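PDB 3TAW: hypothetical glycoside hydrolase from Parabacteroides distasonis, which is of unknown function but carries a five-bladed beta-propeller fold of the kind found among glycoside hydrolases and related carbohydrate-active enzymes. Local coordinates for residues 331-336 with 347-352; 175-180 with 203-208. All coordinates share one frame; numbering follows the deposited sequence.

Contact 1 (331-336 with 347-352). With EDO (1,2-ethanediol), chain J.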
loop_
_atom_site.group_PDB
_atom_site.type_symbol
_atom_site.label_atom_id
_atom_site.label_comp_id
_atom_site.label_asym_id
_atom_site.label_seq_id
_atom_site.Cartn_x
_atom_site.Cartn_y
_atom_site.Cartn_z
ATOM N N ARG A 331 -20.023 -4.539 -3.916
ATOM C CA ARG A 331 -21.404 -4.047 -4.028
ATOM C C ARG A 331 -21.490 -2.871 -5.014
ATOM O O ARG A 331 -22.072 -1.836 -4.732
ATOM C CB ARG A 331 -21.941 -3.641 -2.650
ATOM C CG ARG A 331 -21.989 -4.771 -1.672
ATOM C CD ARG A 331 -22.449 -4.295 -0.259
ATOM N NE ARG A 331 -23.794 -3.711 -0.280
ATOM C CZ ARG A 331 -24.439 -3.272 0.801
ATOM N NH1 ARG A 331 -23.878 -3.358 2.012
ATOM N NH2 ARG A 331 -25.648 -2.737 0.677
ATOM N N ASN A 332 -20.862 -3.054 -6.164
ATOM C CA ASN A 332 -20.941 -2.126 -7.287
ATOM C C ASN A 332 -20.333 -0.740 -7.067
ATOM O O ASN A 332 -20.610 0.207 -7.831
ATOM C CB ASN A 332 -22.381 -2.055 -7.814
ATOM C CG ASN A 332 -22.777 -3.343 -8.516
ATOM O OD1 ASN A 332 -22.250 -3.654 -9.584
ATOM N ND2 ASN A 332 -23.657 -4.093 -7.924
ATOM N N LYS A 333 -19.465 -0.637 -6.068
ATOM C CA LYS A 333 -18.742 0.614 -5.799
ATOM C C LYS A 333 -17.268 0.340 -5.473
ATOM O O LYS A 333 -16.889 -0.767 -5.069
ATOM C CB LYS A 333 -19.369 1.342 -4.601
ATOM C CG LYS A 333 -20.840 1.756 -4.756
ATOM C CD LYS A 333 -21.339 2.410 -3.451
ATOM C CE LYS A 333 -22.775 2.927 -3.538
ATOM N NZ LYS A 333 -22.840 4.363 -3.962
ATOM N N TRP A 334 -16.450 1.383 -5.582
ATOM C CA TRP A 334 -15.059 1.298 -5.168
ATOM C C TRP A 334 -14.902 1.853 -3.766
ATOM O O TRP A 334 -15.364 2.957 -3.490
ATOM C CB TRP A 334 -14.186 2.103 -6.099
ATOM C CG TRP A 334 -14.120 1.558 -7.460
ATOM C CD1 TRP A 334 -14.871 1.939 -8.519
ATOM C CD2 TRP A 334 -13.244 0.530 -7.931
ATOM N NE1 TRP A 334 -14.540 1.205 -9.629
ATOM C CE2 TRP A 334 -13.531 0.346 -9.309
ATOM C CE3 TRP A 334 -12.267 -0.257 -7.333
ATOM C CZ2 TRP A 334 -12.872 -0.593 -10.086
ATOM C CZ3 TRP A 334 -11.597 -1.198 -8.124
ATOM C CH2 TRP A 334 -11.922 -1.347 -9.487
ATOM N N TYR A 335 -14.257 1.072 -2.902
ATOM C CA TYR A 335 -13.927 1.470 -1.552
ATOM C C TYR A 335 -12.409 1.585 -1.443
ATOM O O TYR A 335 -11.686 0.608 -1.658
ATOM C CB TYR A 335 -14.449 0.439 -0.547
ATOM C CG TYR A 335 -15.954 0.379 -0.486
ATOM C CD1 TYR A 335 -16.681 -0.339 -1.430
ATOM C CD2 TYR A 335 -16.661 1.071 0.493
ATOM C CE1 TYR A 335 -18.068 -0.378 -1.384
ATOM C CE2 TYR A 335 -18.049 1.037 0.546
ATOM C CZ TYR A 335 -18.753 0.300 -0.404
ATOM O OH TYR A 335 -20.159 0.269 -0.377
ATOM N N LEU A 336 -11.957 2.793 -1.144
ATOM C CA LEU A 336 -10.544 3.173 -1.053
ATOM C C LEU A 336 -10.178 3.409 0.410
ATOM O O LEU A 336 -10.800 4.229 1.060
ATOM C CB LEU A 336 -10.314 4.468 -1.845
ATOM C CG LEU A 336 -8.915 5.064 -1.801
ATOM C CD1 LEU A 336 -7.909 4.135 -2.521
ATOM C CD2 LEU A 336 -8.897 6.480 -2.370
ATOM N N VAL A 347 -11.964 5.710 4.908
ATOM C CA VAL A 347 -12.527 5.206 3.659
ATOM C C VAL A 347 -13.100 6.355 2.807
ATOM O O VAL A 347 -13.656 7.323 3.325
ATOM C CB VAL A 347 -13.604 4.111 3.906
ATOM C CG1 VAL A 347 -14.881 4.680 4.558
ATOM C CG2 VAL A 347 -13.914 3.357 2.608
ATOM N N ALA A 348 -12.942 6.240 1.497
ATOM C CA ALA A 348 -13.675 7.067 0.540
ATOM C C ALA A 348 -14.282 6.112 -0.505
ATOM O O ALA A 348 -13.737 5.031 -0.780
ATOM C CB ALA A 348 -12.754 8.129 -0.122
ATOM N N VAL A 349 -15.413 6.512 -1.072
ATOM C CA VAL A 349 -16.219 5.620 -1.917
ATOM C C VAL A 349 -16.484 6.317 -3.229
ATOM O O VAL A 349 -16.693 7.530 -3.256
ATOM C CB VAL A 349 -17.524 5.205 -1.202
ATOM C CG1 VAL A 349 -18.316 4.174 -2.021
ATOM C CG2 VAL A 349 -17.199 4.626 0.173
ATOM N N SER A 350 -16.384 5.573 -4.327
ATOM C CA SER A 350 -16.715 6.094 -5.656
ATOM C C SER A 350 -17.623 5.142 -6.435
ATOM O O SER A 350 -17.530 3.925 -6.295
ATOM C CB SER A 350 -15.447 6.296 -6.473
ATOM O OG SER A 350 -15.771 6.740 -7.792
ATOM N N ASP A 351 -18.460 5.741 -7.278
ATOM C CA ASP A 351 -19.392 5.020 -8.130
ATOM C C ASP A 351 -18.854 4.898 -9.561
ATOM O O ASP A 351 -19.492 4.270 -10.408
ATOM C CB ASP A 351 -20.739 5.747 -8.141
ATOM C CG ASP A 351 -21.500 5.596 -6.826
ATOM O OD1 ASP A 351 -21.645 4.462 -6.339
ATOM O OD2 ASP A 351 -21.966 6.607 -6.281
ATOM N N LYS A 352 -17.678 5.475 -9.821
ATOM C CA LYS A 352 -17.131 5.545 -11.178
ATOM C C LYS A 352 -16.907 4.158 -11.746
ATOM O O LYS A 352 -16.369 3.291 -11.076
ATOM C CB LYS A 352 -15.812 6.316 -11.225
ATOM C CG LYS A 352 -15.340 6.579 -12.687
ATOM C CD LYS A 352 -14.275 7.623 -12.770
ATOM C CE LYS A 352 -13.901 8.021 -14.239
ATOM N NZ LYS A 352 -13.020 9.261 -14.250
HETATM C C1 EDO J . -18.603 -7.437 -5.850
HETATM O O1 EDO J . -19.209 -7.357 -4.538
HETATM C C2 EDO J . -18.811 -6.136 -6.633
HETATM O O2 EDO J . -20.202 -5.794 -6.817
HETATM O O HOH W 1 -22.196 2.274 -8.086
HETATM O O HOH W 2 -21.424 6.683 -3.760
#
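Lys333 meets Val349, Ser350 and Asp351 across the hairpin of strands 333-340 and 344-350. Its CB lies 3.6 Å from Ser350 O, CG passes 3.2 Å from Asp351 OD1, CD touches both Asp351 OD1 (3.6 Å) and Val349 CG1 (3.8 Å), and CE passes Asp351 OD1 at 3.4 Å. The chain bends at its last torsion (chi4 -92°), and NZ reaches Asp351 OD1 at 2.7 Å on the syn lone pair. One water joins NZ to Asp351 OD2; another ties OD1 to Asn332 O. Asp351 has two modelled conformers, so the salt bridge is certain for one alone. A long lysine suits the place, its methylenes packing while its amine reaches the surface.

Val349 covers one side of the Tyr335 ring, CG1 over the face as a CH-pi contact, 4.2 Å from the centroid, and CG2 beside its CD2-CE2 flank. Trp334 and Leu336 point the other way, where Leu14 and Phe17 pack on them. Backbone bonds pair Trp334 with Ser350 and Leu336 with Ala348. At the strand's end, Ser350 OG accepts from Lys352 N in an ST turn and bonds to Asp15 O. The chemistry implies a hairpin fixed by backbone and apolar faces, a solvent-accessible charge pair added at its end.

Contact 2 (175-180 with 203-208). With EDO (1,2-ethanediol), chain K; EDO (1,2-ethanediol), chain P.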
loop_
_atom_site.group_PDB
_atom_site.type_symbol
_atom_site.label_atom_id
_atom_site.label_comp_id
_atom_site.label_asym_id
_atom_site.label_seq_id
_atom_site.Cartn_x
_atom_site.Cartn_y
_atom_site.Cartn_z
ATOM N N ALA A 175 17.239 -0.498 0.561
ATOM C CA ALA A 175 15.982 -0.081 1.182
ATOM C C ALA A 175 14.866 -0.114 0.143
ATOM O O ALA A 175 14.949 0.609 -0.834
ATOM C CB ALA A 175 16.112 1.325 1.752
ATOM N N THR A 176 13.849 -0.966 0.347
ATOM C CA THR A 176 12.748 -1.125 -0.583
ATOM C C THR A 176 11.429 -1.278 0.194
ATOM O O THR A 176 11.435 -1.673 1.368
ATOM C CB THR A 176 12.927 -2.346 -1.506
ATOM O OG1 THR A 176 12.973 -3.558 -0.739
ATOM C CG2 THR A 176 14.241 -2.225 -2.356
ATOM N N LYS A 177 10.333 -0.914 -0.471
ATOM C CA LYS A 177 8.993 -0.921 0.113
ATOM C C LYS A 177 7.983 -0.479 -0.934
ATOM O O LYS A 177 8.369 -0.010 -2.011
ATOM C CB LYS A 177 8.899 0.023 1.324
ATOM C CG LYS A 177 9.383 1.451 1.039
ATOM C CD LYS A 177 9.069 2.439 2.169
ATOM C CE LYS A 177 9.756 2.066 3.468
ATOM N NZ LYS A 177 9.411 2.996 4.591
ATOM N N SER A 178 6.700 -0.666 -0.615
ATOM C CA SER A 178 5.574 -0.016 -1.293
ATOM C C SER A 178 5.340 -0.535 -2.702
ATOM O O SER A 178 5.725 0.106 -3.688
ATOM C CB SER A 178 5.740 1.513 -1.283
ATOM O OG SER A 178 5.988 1.939 0.058
ATOM N N ALA A 179 4.679 -1.689 -2.792
ATOM C CA ALA A 179 4.502 -2.366 -4.071
ATOM C C ALA A 179 3.045 -2.486 -4.496
ATOM O O ALA A 179 2.195 -2.874 -3.706
ATOM C CB ALA A 179 5.151 -3.752 -4.032
ATOM N N SER A 180 2.804 -2.231 -5.781
ATOM C CA SER A 180 1.479 -2.272 -6.403
ATOM C C SER A 180 1.496 -3.280 -7.542
ATOM O O SER A 180 1.955 -2.971 -8.652
ATOM C CB SER A 180 1.151 -0.880 -6.963
ATOM O OG SER A 180 1.176 0.070 -5.915
ATOM N N TRP A 203 6.733 -0.352 -7.911
ATOM C CA TRP A 203 7.108 -0.265 -6.502
ATOM C C TRP A 203 7.997 0.943 -6.257
ATOM O O TRP A 203 8.596 1.499 -7.185
ATOM C CB TRP A 203 7.771 -1.581 -6.036
ATOM C CG TRP A 203 9.121 -1.784 -6.648
ATOM C CD1 TRP A 203 9.398 -2.307 -7.875
ATOM C CD2 TRP A 203 10.367 -1.380 -6.088
ATOM N NE1 TRP A 203 10.745 -2.291 -8.099
ATOM C CE2 TRP A 203 11.371 -1.723 -7.012
ATOM C CE3 TRP A 203 10.731 -0.778 -4.885
ATOM C CZ2 TRP A 203 12.723 -1.469 -6.781
ATOM C CZ3 TRP A 203 12.060 -0.529 -4.644
ATOM C CH2 TRP A 203 13.054 -0.862 -5.599
ATOM N N GLY A 204 8.069 1.357 -5.002
ATOM C CA GLY A 204 9.005 2.397 -4.600
ATOM C C GLY A 204 8.384 3.545 -3.842
ATOM O O GLY A 204 7.163 3.734 -3.850
ATOM N N GLU A 205 9.259 4.319 -3.216
ATOM C CA GLU A 205 8.929 5.519 -2.451
ATOM C C GLU A 205 9.568 6.780 -3.087
ATOM O O GLU A 205 8.890 7.757 -3.327
ATOM C CB GLU A 205 9.446 5.345 -1.015
ATOM C CG GLU A 205 9.262 6.537 -0.110
ATOM C CD GLU A 205 9.993 6.403 1.233
ATOM O OE1 GLU A 205 11.024 5.699 1.337
ATOM O OE2 GLU A 205 9.557 7.057 2.187
ATOM N N LYS A 206 10.878 6.754 -3.323
ATOM C CA LYS A 206 11.602 7.915 -3.834
ATOM C C LYS A 206 11.391 8.145 -5.340
ATOM O O LYS A 206 11.587 9.248 -5.817
ATOM C CB LYS A 206 13.093 7.762 -3.564
ATOM C CG LYS A 206 13.462 7.707 -2.088
ATOM C CD LYS A 206 14.963 7.461 -1.900
ATOM C CE LYS A 206 15.496 7.951 -0.551
ATOM N NZ LYS A 206 14.527 7.830 0.586
ATOM N N ASN A 207 11.088 7.065 -6.065
ATOM C CA ASN A 207 10.678 7.082 -7.461
ATOM C C ASN A 207 9.719 5.911 -7.642
ATOM O O ASN A 207 9.641 5.046 -6.779
ATOM C CB ASN A 207 11.881 6.864 -8.399
ATOM C CG ASN A 207 12.967 7.888 -8.209
ATOM O OD1 ASN A 207 12.914 8.962 -8.804
ATOM N ND2 ASN A 207 13.978 7.561 -7.385
ATOM N N VAL A 208 9.023 5.876 -8.775
ATOM C CA VAL A 208 8.253 4.711 -9.170
ATOM C C VAL A 208 9.147 3.812 -10.050
ATOM O O VAL A 208 9.556 4.178 -11.172
ATOM C CB VAL A 208 6.959 5.116 -9.888
ATOM C CG1 VAL A 208 6.226 3.878 -10.419
ATOM C CG2 VAL A 208 6.065 5.913 -8.926
HETATM C C1 EDO K . 15.451 -5.702 -1.146
HETATM O O1 EDO K . 15.214 -4.760 -0.119
HETATM C C2 EDO K . 14.675 -7.021 -1.017
HETATM O O2 EDO K . 13.324 -7.018 -1.481
HETATM C C1 EDO P . 11.877 2.793 7.735
HETATM O O1 EDO P . 12.012 2.892 6.311
HETATM C C2 EDO P . 10.815 1.753 8.038
HETATM O O2 EDO P . 9.798 1.841 7.043
#
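A probable pocket, marked by an unidentified molecule that may come from the crystallisation liquor, is flanked by Lys177 and Glu205; their NZ and OE2 both bond to one of its oxygens. Their stems cross, Lys177 CD standing 3.9 Å from Glu205 OE1. The charged ends, NZ 4.5 Å from OE1, are too far apart for a salt bridge but probably attract. Lys177 NZ also donates to both hydroxyls of an ethanediol, the nearer, O2, at 2.7 Å.

Beneath this polar rim the backbones join. Gly204 N gives a bond to Ser178 O (3.0 Å) and a weak second one to Lys177 O. At phi 128° and psi 165° a beta carbon would jam against the preceding carbonyl and collide with Asn207 O, so glycine fits here. As in the five-bladed propellers of this clan, loops at strand ends probably border the central region; here 175-180 leads into strand 179-186 while 203-208 leaves strand 199-203. The two strands meet at Ala179 and Trp203, an antiparallel non-hydrogen-bonded pair, and the small alanine lets the CB atoms approach to 3.9 Å.

Trp203 CG sits between its backbone N and carbonyl carbon (chi1 70°), and the indole reaches back along 175-180. It turns an edge to Lys177 O and meets Thr176 CG2 obliquely, CZ3 at 3.6 Å, while the rings of Tyr209 and Phe163 pack around it. Thr176 OG1 donates to a second ethanediol and receives from Leu145 N. Ser178 OG bonds to Glu246, but Lys177 N is buried without a partner.

In the fold
Contact 1 and contact 2 lie on opposite sides of the chain's centre, about 25 Å apart between centres, and share no strand. Most touching residues of both are buried, yet contact 1 is the more peripheral: its centre lies about 17 Å from the centre of the chain, and it carries a salt bridge at its open end, near the surface. Contact 2, its centre about 10 Å from that point, joins strand 179-186 to the loop between strands 199-203 and 209-213. The chemistry follows: regular backbone pairing and a charge pair in contact 1, against a single strand bridge, a glycine whose N-H reaches Ser178 O and charges that share an unidentified bound molecule in contact 2.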